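Local coordinates for protein Blo t 1 allergen (PDB 5JT8) that is a mite allergen that probably acts as a papain-family cysteine protease, here in a form that retains its propeptide, at residues 56-61 / 257-262; 118-123 / 310-315; 127-132 / 145-150. All coordinates share one frame; numbering follows the deposited sequence.

Contact 1: residues 56-61 / 257-262. With NO3 (nitrate ion), chain H.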
loop_
_atom_site.group_PDB
_atom_site.type_symbol
_atom_site.label_atom_id
_atom_site.label_comp_id
_atom_site.label_asym_id
_atom_site.label_seq_id
_atom_site.Cartn_x
_atom_site.Cartn_y
_atom_site.Cartn_z
ATOM N N LEU A 56 7.777 1.541 -21.240
ATOM C CA LEU A 56 7.193 0.582 -22.172
ATOM C C LEU A 56 8.262 -0.381 -22.650
ATOM O O LEU A 56 8.007 -1.572 -22.840
ATOM C CB LEU A 56 6.556 1.280 -23.369
ATOM C CG LEU A 56 5.937 0.287 -24.358
ATOM C CD1 LEU A 56 4.796 -0.484 -23.709
ATOM C CD2 LEU A 56 5.465 0.980 -25.609
ATOM N N LYS A 57 9.464 0.149 -22.842
ATOM C CA LYS A 57 10.608 -0.676 -23.201
ATOM C C LYS A 57 10.871 -1.732 -22.116
ATOM O O LYS A 57 11.026 -2.917 -22.417
ATOM C CB LYS A 57 11.843 0.196 -23.416
ATOM C CG LYS A 57 13.029 -0.535 -23.998
ATOM C CD LYS A 57 14.236 0.384 -24.105
ATOM C CE LYS A 57 15.376 -0.264 -24.873
ATOM N NZ LYS A 57 16.479 0.710 -25.110
ATOM N N TRP A 58 10.905 -1.301 -20.857
ATOM C CA TRP A 58 11.133 -2.230 -19.748
ATOM C C TRP A 58 10.044 -3.300 -19.672
ATOM O O TRP A 58 10.324 -4.453 -19.350
ATOM C CB TRP A 58 11.213 -1.489 -18.407
ATOM C CG TRP A 58 11.650 -2.390 -17.286
ATOM C CD1 TRP A 58 12.924 -2.552 -16.812
ATOM C CD2 TRP A 58 10.824 -3.275 -16.517
ATOM N NE1 TRP A 58 12.940 -3.475 -15.794
ATOM C CE2 TRP A 58 11.664 -3.935 -15.593
ATOM C CE3 TRP A 58 9.456 -3.567 -16.514
ATOM C CZ2 TRP A 58 11.180 -4.870 -14.682
ATOM C CZ3 TRP A 58 8.978 -4.494 -15.612
ATOM C CH2 TRP A 58 9.839 -5.135 -14.705
ATOM N N VAL A 59 8.804 -2.907 -19.962
ATOM C CA VAL A 59 7.664 -3.814 -19.885
ATOM C C VAL A 59 7.760 -4.921 -20.929
ATOM O O VAL A 59 7.671 -6.099 -20.597
ATOM C CB VAL A 59 6.320 -3.062 -20.066
ATOM C CG1 VAL A 59 5.174 -4.046 -20.275
ATOM C CG2 VAL A 59 6.039 -2.171 -18.866
ATOM N N GLU A 60 7.953 -4.549 -22.188
ATOM C CA GLU A 60 7.976 -5.545 -23.251
ATOM C C GLU A 60 9.149 -6.521 -23.101
ATOM O O GLU A 60 9.017 -7.710 -23.399
ATOM C CB GLU A 60 8.022 -4.867 -24.624
ATOM C CG GLU A 60 7.738 -5.808 -25.801
ATOM C CD GLU A 60 6.778 -6.949 -25.455
ATOM O OE1 GLU A 60 5.632 -6.676 -25.025
ATOM O OE2 GLU A 60 7.172 -8.125 -25.615
ATOM N N GLU A 61 10.286 -6.029 -22.623
ATOM C CA GLU A 61 11.454 -6.888 -22.466
ATOM C C GLU A 61 11.326 -7.832 -21.277
ATOM O O GLU A 61 12.008 -8.855 -21.224
ATOM C CB GLU A 61 12.727 -6.053 -22.325
ATOM C CG GLU A 61 13.127 -5.313 -23.594
ATOM C CD GLU A 61 14.401 -4.505 -23.417
ATOM O OE1 GLU A 61 15.451 -5.100 -23.085
ATOM O OE2 GLU A 61 14.353 -3.274 -23.608
ATOM N N SER A 257 8.422 1.447 -5.656
ATOM C CA SER A 257 8.896 2.054 -6.902
ATOM C C SER A 257 9.860 1.151 -7.681
ATOM O O SER A 257 10.270 1.493 -8.793
ATOM C CB SER A 257 9.554 3.414 -6.630
ATOM O OG SER A 257 10.693 3.305 -5.796
ATOM N N ASN A 258 10.210 0.004 -7.102
ATOM C CA ASN A 258 10.957 -1.029 -7.829
ATOM C C ASN A 258 10.246 -1.408 -9.135
ATOM O O ASN A 258 9.026 -1.591 -9.147
ATOM C CB ASN A 258 11.153 -2.271 -6.948
ATOM C CG ASN A 258 11.724 -3.452 -7.721
ATOM O OD1 ASN A 258 11.004 -4.154 -8.436
ATOM N ND2 ASN A 258 13.022 -3.679 -7.577
ATOM N N ASN A 259 11.006 -1.511 -10.224
ATOM C CA ASN A 259 10.432 -1.723 -11.559
ATOM C C ASN A 259 9.522 -2.932 -11.649
ATOM O O ASN A 259 8.446 -2.858 -12.234
ATOM C CB ASN A 259 11.543 -1.862 -12.600
ATOM C CG ASN A 259 12.017 -0.529 -13.123
ATOM O OD1 ASN A 259 11.213 0.371 -13.360
ATOM N ND2 ASN A 259 13.330 -0.389 -13.301
ATOM N N TYR A 260 9.946 -4.038 -11.052
ATOM C CA TYR A 260 9.178 -5.282 -11.108
ATOM C C TYR A 260 7.869 -5.156 -10.332
ATOM O O TYR A 260 6.804 -5.549 -10.809
ATOM C CB TYR A 260 10.013 -6.452 -10.568
ATOM C CG TYR A 260 11.258 -6.727 -11.391
ATOM C CD1 TYR A 260 12.437 -6.024 -11.162
ATOM C CD2 TYR A 260 11.254 -7.680 -12.404
ATOM C CE1 TYR A 260 13.577 -6.265 -11.914
ATOM C CE2 TYR A 260 12.387 -7.921 -13.167
ATOM C CZ TYR A 260 13.546 -7.214 -12.915
ATOM O OH TYR A 260 14.678 -7.449 -13.664
ATOM N N PHE A 261 7.942 -4.609 -9.129
ATOM C CA PHE A 261 6.728 -4.424 -8.352
ATOM C C PHE A 261 5.831 -3.385 -9.019
ATOM O O PHE A 261 4.616 -3.571 -9.127
ATOM C CB PHE A 261 7.037 -4.005 -6.914
ATOM C CG PHE A 261 5.813 -3.909 -6.066
ATOM C CD1 PHE A 261 5.279 -5.050 -5.471
ATOM C CD2 PHE A 261 5.152 -2.698 -5.913
ATOM C CE1 PHE A 261 4.135 -4.975 -4.706
ATOM C CE2 PHE A 261 4.002 -2.617 -5.161
ATOM C CZ PHE A 261 3.493 -3.752 -4.549
ATOM N N ARG A 262 6.449 -2.293 -9.464
ATOM C CA ARG A 262 5.756 -1.197 -10.148
ATOM C C ARG A 262 4.809 -1.665 -11.249
ATOM O O ARG A 262 3.648 -1.243 -11.323
ATOM C CB ARG A 262 6.791 -0.237 -10.737
ATOM C CG ARG A 262 6.246 1.006 -11.387
ATOM C CD ARG A 262 7.395 1.954 -11.725
ATOM N NE ARG A 262 6.948 3.076 -12.539
ATOM C CZ ARG A 262 7.737 4.052 -12.972
ATOM N NH1 ARG A 262 9.028 4.055 -12.666
ATOM N NH2 ARG A 262 7.226 5.025 -13.715
HETATM N N NO3 H . 15.852 -6.248 -7.821
HETATM O O1 NO3 H . 16.290 -7.436 -7.728
HETATM O O2 NO3 H . 15.862 -5.500 -6.798
HETATM O O3 NO3 H . 15.411 -5.802 -8.925
#
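W58 sets its indole against N259 with one face and against Y260 with its rim. Its CG stands anti to the backbone N (chi1 -171°), which carries the indole to these two residues. The six-membered ring of W58 meets the Y260 ring edge-to-face, with planes at 83° and centroids 4.9 Å apart. CZ2 of W58 leads, sitting over the centre of that ring, 3.6 Å from CE2 of Y260, with CH2 beside it. N259 approaches from another direction: its CB lies over one face of the indole, a CH-pi contact of 4.0 Å to the six-membered ring centroid. Here the propeptide meets the protease, since helix 42-62 belongs to the inhibitory I29 region and 257-262 probably corresponds to part of the prosegment-binding loop of papain-like zymogens. Large flat rings suit such a surface because they bury much area, and no hydrogen bond crosses between the two segments; H62 and Y70 add further rings around W58. The short helix presenting N259 and Y260 is started by N258, an N-cap whose OD1 accepts from F261 N at 3.2 Å, in the carbonyl plane and on a lone pair. N258 ND2 makes a weak bond of 3.5 Å to O3 of a nitrate.

Contact 2: residues 118-123 / 310-315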
loop_
_atom_site.group_PDB
_atom_site.type_symbol
_atom_site.label_atom_id
_atom_site.label_comp_id
_atom_site.label_asym_id
_atom_site.label_seq_id
_atom_site.Cartn_x
_atom_site.Cartn_y
_atom_site.Cartn_z
ATOM N N ASP A 118 -6.204 -16.773 3.212
ATOM C CA ASP A 118 -6.573 -15.657 2.350
ATOM C C ASP A 118 -7.800 -14.953 2.941
ATOM O O ASP A 118 -8.908 -15.471 2.848
ATOM C CB ASP A 118 -6.853 -16.171 0.922
ATOM C CG ASP A 118 -6.992 -15.053 -0.106
ATOM O OD1 ASP A 118 -7.121 -13.879 0.287
ATOM O OD2 ASP A 118 -6.971 -15.353 -1.314
ATOM N N TRP A 119 -7.613 -13.786 3.556
ATOM C CA TRP A 119 -8.758 -13.059 4.106
ATOM C C TRP A 119 -9.816 -12.729 3.041
ATOM O O TRP A 119 -10.994 -12.578 3.372
ATOM C CB TRP A 119 -8.309 -11.774 4.807
ATOM C CG TRP A 119 -7.857 -11.998 6.201
ATOM C CD1 TRP A 119 -6.585 -11.824 6.694
ATOM C CD2 TRP A 119 -8.657 -12.443 7.306
ATOM N NE1 TRP A 119 -6.553 -12.133 8.032
ATOM C CE2 TRP A 119 -7.807 -12.517 8.434
ATOM C CE3 TRP A 119 -10.005 -12.808 7.448
ATOM C CZ2 TRP A 119 -8.259 -12.919 9.691
ATOM C CZ3 TRP A 119 -10.457 -13.219 8.693
ATOM C CH2 TRP A 119 -9.582 -13.279 9.803
ATOM N N ARG A 120 -9.420 -12.648 1.770
ATOM C CA ARG A 120 -10.400 -12.416 0.697
ATOM C C ARG A 120 -11.460 -13.520 0.618
ATOM O O ARG A 120 -12.548 -13.318 0.071
ATOM C CB ARG A 120 -9.718 -12.314 -0.665
ATOM C CG ARG A 120 -8.729 -11.172 -0.833
ATOM C CD ARG A 120 -8.062 -11.253 -2.210
ATOM N NE ARG A 120 -7.298 -12.490 -2.357
ATOM C CZ ARG A 120 -6.556 -12.803 -3.415
ATOM N NH1 ARG A 120 -6.470 -11.962 -4.438
ATOM N NH2 ARG A 120 -5.890 -13.961 -3.449
ATOM N N GLN A 121 -11.130 -14.693 1.149
ATOM C CA GLN A 121 -12.044 -15.823 1.103
ATOM C C GLN A 121 -12.732 -16.040 2.432
ATOM O O GLN A 121 -13.747 -16.720 2.493
ATOM C CB GLN A 121 -11.312 -17.105 0.683
ATOM C CG GLN A 121 -11.123 -17.211 -0.823
ATOM C CD GLN A 121 -10.167 -18.306 -1.224
ATOM O OE1 GLN A 121 -10.343 -19.467 -0.854
ATOM N NE2 GLN A 121 -9.146 -17.948 -1.994
ATOM N N LYS A 122 -12.181 -15.469 3.498
ATOM C CA LYS A 122 -12.754 -15.662 4.829
ATOM C C LYS A 122 -13.725 -14.533 5.184
ATOM O O LYS A 122 -14.478 -14.606 6.161
ATOM C CB LYS A 122 -11.642 -15.751 5.884
ATOM C CG LYS A 122 -10.478 -16.649 5.494
ATOM C CD LYS A 122 -9.815 -17.262 6.712
ATOM C CE LYS A 122 -10.685 -18.370 7.307
ATOM N NZ LYS A 122 -10.028 -19.060 8.458
ATOM N N ALA A 123 -13.701 -13.484 4.376
ATOM C CA ALA A 123 -14.437 -12.282 4.682
ATOM C C ALA A 123 -14.672 -11.544 3.387
ATOM O O ALA A 123 -13.948 -11.748 2.404
ATOM C CB ALA A 123 -13.662 -11.405 5.682
ATOM N N GLY A 310 -6.365 -7.907 -10.546
ATOM C CA GLY A 310 -7.490 -7.217 -9.937
ATOM C C GLY A 310 -7.106 -6.340 -8.749
ATOM O O GLY A 310 -7.915 -6.117 -7.845
ATOM N N GLY A 311 -5.878 -5.830 -8.743
ATOM C CA GLY A 311 -5.454 -4.893 -7.709
ATOM C C GLY A 311 -4.650 -5.569 -6.614
ATOM O O GLY A 311 -4.138 -4.911 -5.693
ATOM N N TYR A 312 -4.550 -6.894 -6.719
ATOM C CA TYR A 312 -3.799 -7.718 -5.772
ATOM C C TYR A 312 -2.525 -8.248 -6.430
ATOM O O TYR A 312 -2.510 -8.534 -7.623
ATOM C CB TYR A 312 -4.670 -8.880 -5.257
ATOM C CG TYR A 312 -5.786 -8.431 -4.327
ATOM C CD1 TYR A 312 -5.560 -8.283 -2.966
ATOM C CD2 TYR A 312 -7.054 -8.133 -4.814
ATOM C CE1 TYR A 312 -6.563 -7.867 -2.112
ATOM C CE2 TYR A 312 -8.066 -7.718 -3.963
ATOM C CZ TYR A 312 -7.802 -7.574 -2.613
ATOM O OH TYR A 312 -8.788 -7.162 -1.748
ATOM N N GLY A 313 -1.455 -8.378 -5.653
ATOM C CA GLY A 313 -0.202 -8.865 -6.193
ATOM C C GLY A 313 0.353 -10.010 -5.382
ATOM O O GLY A 313 -0.012 -10.180 -4.219
ATOM N N TYR A 314 1.244 -10.789 -5.990
ATOM C CA TYR A 314 1.823 -11.925 -5.307
ATOM C C TYR A 314 3.344 -11.827 -5.284
ATOM O O TYR A 314 3.988 -11.775 -6.332
ATOM C CB TYR A 314 1.359 -13.226 -5.964
ATOM C CG TYR A 314 -0.155 -13.340 -6.027
ATOM C CD1 TYR A 314 -0.889 -13.708 -4.908
ATOM C CD2 TYR A 314 -0.851 -13.047 -7.200
ATOM C CE1 TYR A 314 -2.264 -13.804 -4.954
ATOM C CE2 TYR A 314 -2.231 -13.144 -7.258
ATOM C CZ TYR A 314 -2.931 -13.530 -6.127
ATOM O OH TYR A 314 -4.302 -13.627 -6.167
ATOM N N VAL A 315 3.912 -11.784 -4.081
ATOM C CA VAL A 315 5.362 -11.730 -3.937
ATOM C C VAL A 315 5.873 -12.906 -3.123
ATOM O O VAL A 315 5.329 -13.217 -2.071
ATOM C CB VAL A 315 5.843 -10.412 -3.245
ATOM C CG1 VAL A 315 7.372 -10.435 -3.044
ATOM C CG2 VAL A 315 5.443 -9.209 -4.049
#
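The hydroxyl OH of Y314 is gripped by both terminal nitrogens of R120, NH1 and NH2, each at 3.2 Å. The oxygen sits end-on to the guanidinium and close to its plane, although the Y314 ring itself is turned 61° from that plane. Behind R120, D118 takes the other edge: NE and NH2 meet its carboxylate side-on in a salt bridge, the shortest bond running from NH2 to D118 OD2 at 2.8 Å. With one edge on the carboxylate and another on the tyrosine, the guanidinium can hardly rotate. D118 also acts as N-cap, its OD1 accepting R120 N at 3.0 Å from above the carboxylate plane, so a single aspartate both starts the short helix and positions the arginine. R120 CD lies over the centre of the Y312 ring, 3.7 Å from its centroid, in a CH-pi contact; beyond it the bend at chi3 (-62°) sets the direction in which NE and the guanidinium continue. R120 CZ follows at 4.8 Å from the same centroid, a cation-pi geometry. Arginine suits the place because its aliphatic part can lie on a ring while its planar end serves two polar partners; the Y312 hydroxyl is engaged elsewhere, by R300 NH1. In this way the Asp-Trp-Arg sequence characteristic of papain-like proteases is fastened to strand 312-316, in the beta-rich domain of the papain fold.

Contact 3: residues 127-132 / 145-150. With NO3 (nitrate ion), chain I.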
loop_
_atom_site.group_PDB
_atom_site.type_symbol
_atom_site.label_atom_id
_atom_site.label_comp_id
_atom_site.label_asym_id
_atom_site.label_seq_id
_atom_site.Cartn_x
_atom_site.Cartn_y
_atom_site.Cartn_z
ATOM N N ARG A 127 -13.788 -3.182 -1.711
ATOM C CA ARG A 127 -13.265 -3.085 -3.065
ATOM C C ARG A 127 -11.932 -2.367 -3.125
ATOM O O ARG A 127 -11.608 -1.556 -2.260
ATOM C CB ARG A 127 -14.279 -2.381 -3.974
ATOM C CG ARG A 127 -15.553 -3.183 -4.200
ATOM C CD ARG A 127 -16.351 -2.621 -5.370
ATOM N NE ARG A 127 -16.795 -3.667 -6.297
ATOM C CZ ARG A 127 -16.002 -4.284 -7.176
ATOM N NH1 ARG A 127 -14.708 -3.979 -7.250
ATOM N NH2 ARG A 127 -16.503 -5.217 -7.975
ATOM N N ILE A 128 -11.170 -2.669 -4.167
ATOM C CA ILE A 128 -9.847 -2.101 -4.354
ATOM C C ILE A 128 -9.952 -0.598 -4.619
ATOM O O ILE A 128 -10.790 -0.158 -5.402
ATOM C CB ILE A 128 -9.113 -2.825 -5.511
ATOM C CG1 ILE A 128 -8.647 -4.217 -5.047
ATOM C CG2 ILE A 128 -7.953 -2.003 -6.039
ATOM C CD1 ILE A 128 -7.472 -4.188 -4.092
ATOM N N ARG A 129 -9.107 0.184 -3.949
ATOM C CA ARG A 129 -9.125 1.643 -4.093
ATOM C C ARG A 129 -8.000 2.119 -4.997
ATOM O O ARG A 129 -7.104 1.348 -5.348
ATOM C CB ARG A 129 -9.002 2.325 -2.730
ATOM C CG ARG A 129 -9.812 1.692 -1.604
ATOM C CD ARG A 129 -11.318 1.634 -1.911
ATOM N NE ARG A 129 -12.102 1.288 -0.718
ATOM C CZ ARG A 129 -13.399 0.981 -0.730
ATOM N NH1 ARG A 129 -14.075 0.967 -1.873
ATOM N NH2 ARG A 129 -14.022 0.690 0.404
ATOM N N GLN A 130 -8.020 3.402 -5.342
ATOM C CA GLN A 130 -6.995 3.976 -6.215
ATOM C C GLN A 130 -6.495 5.321 -5.684
ATOM O O GLN A 130 -7.238 6.289 -5.689
ATOM C CB GLN A 130 -7.542 4.151 -7.637
ATOM C CG GLN A 130 -6.461 4.421 -8.674
ATOM C CD GLN A 130 -6.937 4.222 -10.111
ATOM O OE1 GLN A 130 -8.144 4.176 -10.398
ATOM N NE2 GLN A 130 -5.981 4.104 -11.027
ATOM N N GLN A 131 -5.244 5.390 -5.235
ATOM C CA GLN A 131 -4.756 6.627 -4.616
ATOM C C GLN A 131 -4.494 7.727 -5.650
ATOM O O GLN A 131 -4.521 8.917 -5.319
ATOM C CB GLN A 131 -3.487 6.356 -3.798
ATOM C CG GLN A 131 -2.286 5.931 -4.633
ATOM C CD GLN A 131 -1.085 5.571 -3.776
ATOM O OE1 GLN A 131 -0.989 4.455 -3.281
ATOM N NE2 GLN A 131 -0.170 6.525 -3.586
ATOM N N GLY A 132 -4.248 7.332 -6.897
ATOM C CA GLY A 132 -3.967 8.289 -7.964
ATOM C C GLY A 132 -2.688 9.089 -7.735
ATOM O O GLY A 132 -1.708 8.591 -7.163
ATOM N N VAL A 145 -6.954 -1.798 6.327
ATOM C CA VAL A 145 -6.928 -2.693 7.478
ATOM C C VAL A 145 -8.176 -2.468 8.340
ATOM O O VAL A 145 -8.857 -3.426 8.703
ATOM C CB VAL A 145 -5.652 -2.485 8.314
ATOM C CG1 VAL A 145 -5.791 -3.101 9.696
ATOM C CG2 VAL A 145 -4.461 -3.071 7.577
ATOM N N ALA A 146 -8.497 -1.198 8.623
ATOM C CA ALA A 146 -9.661 -0.875 9.459
ATOM C C ALA A 146 -10.960 -1.387 8.841
ATOM O O ALA A 146 -11.792 -1.988 9.520
ATOM C CB ALA A 146 -9.753 0.644 9.706
ATOM N N GLU A 147 -11.132 -1.144 7.548
ATOM C CA GLU A 147 -12.312 -1.624 6.852
ATOM C C GLU A 147 -12.382 -3.162 6.901
ATOM O O GLU A 147 -13.449 -3.720 7.131
ATOM C CB GLU A 147 -12.335 -1.103 5.403
ATOM C CG GLU A 147 -12.475 0.423 5.300
ATOM C CD GLU A 147 -12.424 0.948 3.866
ATOM O OE1 GLU A 147 -12.276 0.147 2.917
ATOM O OE2 GLU A 147 -12.539 2.176 3.681
ATOM N N SER A 148 -11.244 -3.833 6.729
ATOM C CA SER A 148 -11.185 -5.295 6.830
ATOM C C SER A 148 -11.685 -5.799 8.175
ATOM O O SER A 148 -12.453 -6.757 8.258
ATOM C CB SER A 148 -9.748 -5.796 6.625
ATOM O OG SER A 148 -9.316 -5.483 5.326
ATOM N N LEU A 149 -11.214 -5.157 9.234
ATOM C CA LEU A 149 -11.612 -5.545 10.582
ATOM C C LEU A 149 -13.111 -5.371 10.806
ATOM O O LEU A 149 -13.721 -6.211 11.464
ATOM C CB LEU A 149 -10.817 -4.750 11.622
ATOM C CG LEU A 149 -9.327 -5.078 11.639
ATOM C CD1 LEU A 149 -8.563 -4.261 12.704
ATOM C CD2 LEU A 149 -9.111 -6.572 11.863
ATOM N N TYR A 150 -13.715 -4.302 10.267
ATOM C CA TYR A 150 -15.165 -4.125 10.426
ATOM C C TYR A 150 -15.914 -5.214 9.683
ATOM O O TYR A 150 -16.973 -5.672 10.124
ATOM C CB TYR A 150 -15.628 -2.731 9.957
ATOM C CG TYR A 150 -15.453 -1.707 11.053
ATOM C CD1 TYR A 150 -16.462 -1.476 11.983
ATOM C CD2 TYR A 150 -14.264 -1.019 11.191
ATOM C CE1 TYR A 150 -16.292 -0.567 13.014
ATOM C CE2 TYR A 150 -14.080 -0.102 12.213
ATOM C CZ TYR A 150 -15.095 0.118 13.123
ATOM O OH TYR A 150 -14.914 1.028 14.142
HETATM N N NO3 I . -16.753 -0.900 -0.238
HETATM O O1 NO3 I . -16.692 -2.053 -0.759
HETATM O O2 NO3 I . -17.068 -0.768 0.983
HETATM O O3 NO3 I . -16.505 0.127 -0.940
HETATM O O HOH W 1 -10.009 0.064 1.541
#
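At the seam between the two domains of the papain fold, next to the sequence that leads into the active-site region, R129 and E147 form a partly buried salt bridge. NH2 of R129 donates to OE1 of E147 at 3.1 Å, and the bond is nearly straight at 163°. R129 and E147 reach for each other from opposing sides, and their flat ends stand almost perpendicular, 83° apart. The carboxylate oxygen lies close to the guanidinium plane, while the donor reaches it from above the plane of the carboxylate. A bend at chi2 (-58°) turns the arginine chain toward the helix, whereas E147 is extended beyond CG and reaches out to meet it. Water 1 reinforces the pair: it donates to E147 OE1 at 2.7 Å and accepts a weak bond from R129 NE. E147 belongs to helix 139-154, the long central helix of the papain fold, which begins just after the modified C137, at the position of the family's nucleophile. Glutamate is apt on this buried face because both oxygens find donors: T126 OG1 also reaches OE1, and the backbone N of L160 reaches OE2. The positive charge of R129 probably stabilises the carboxylate in its ionised form. At its NH1/NH2 end the guanidinium also receives a nitrate, probably from the crystallisation liquor, with R129 NH1 2.7 Å from O3; NH2 adds a weak bond to that same oxygen. R127 N holds the anion from the backbone, 3.3 Å from O1. The carbonyl O of R127 lies over one face of the guanidinium and accepts from R300 NH2, while the backbone of R129 bonds to G304, tying 127-132 to the beta-rich domain.

In the fold
Contacts 2 and 3 are neighbours, their centres about 12 Å apart, and they touch where I128 CG1 packs 3.5 Å from G310 O and I128 CD1 lies 3.6 Å from CE2 of Y312. R300 bonds to both. Contact 1 touches neither: its centre is about 22 Å from that of contact 2, although their nearest atoms come within about 4 Å, and about 25 Å from that of contact 3, on the opposite side of the chain's centre. Contacts 2 and 3 lie within the protease, whereas contact 1 joins propeptide to protease. C137 falls in the sequence between the two segments of contact 3, which is itself nested in the loops closed by contacts 1 and 2.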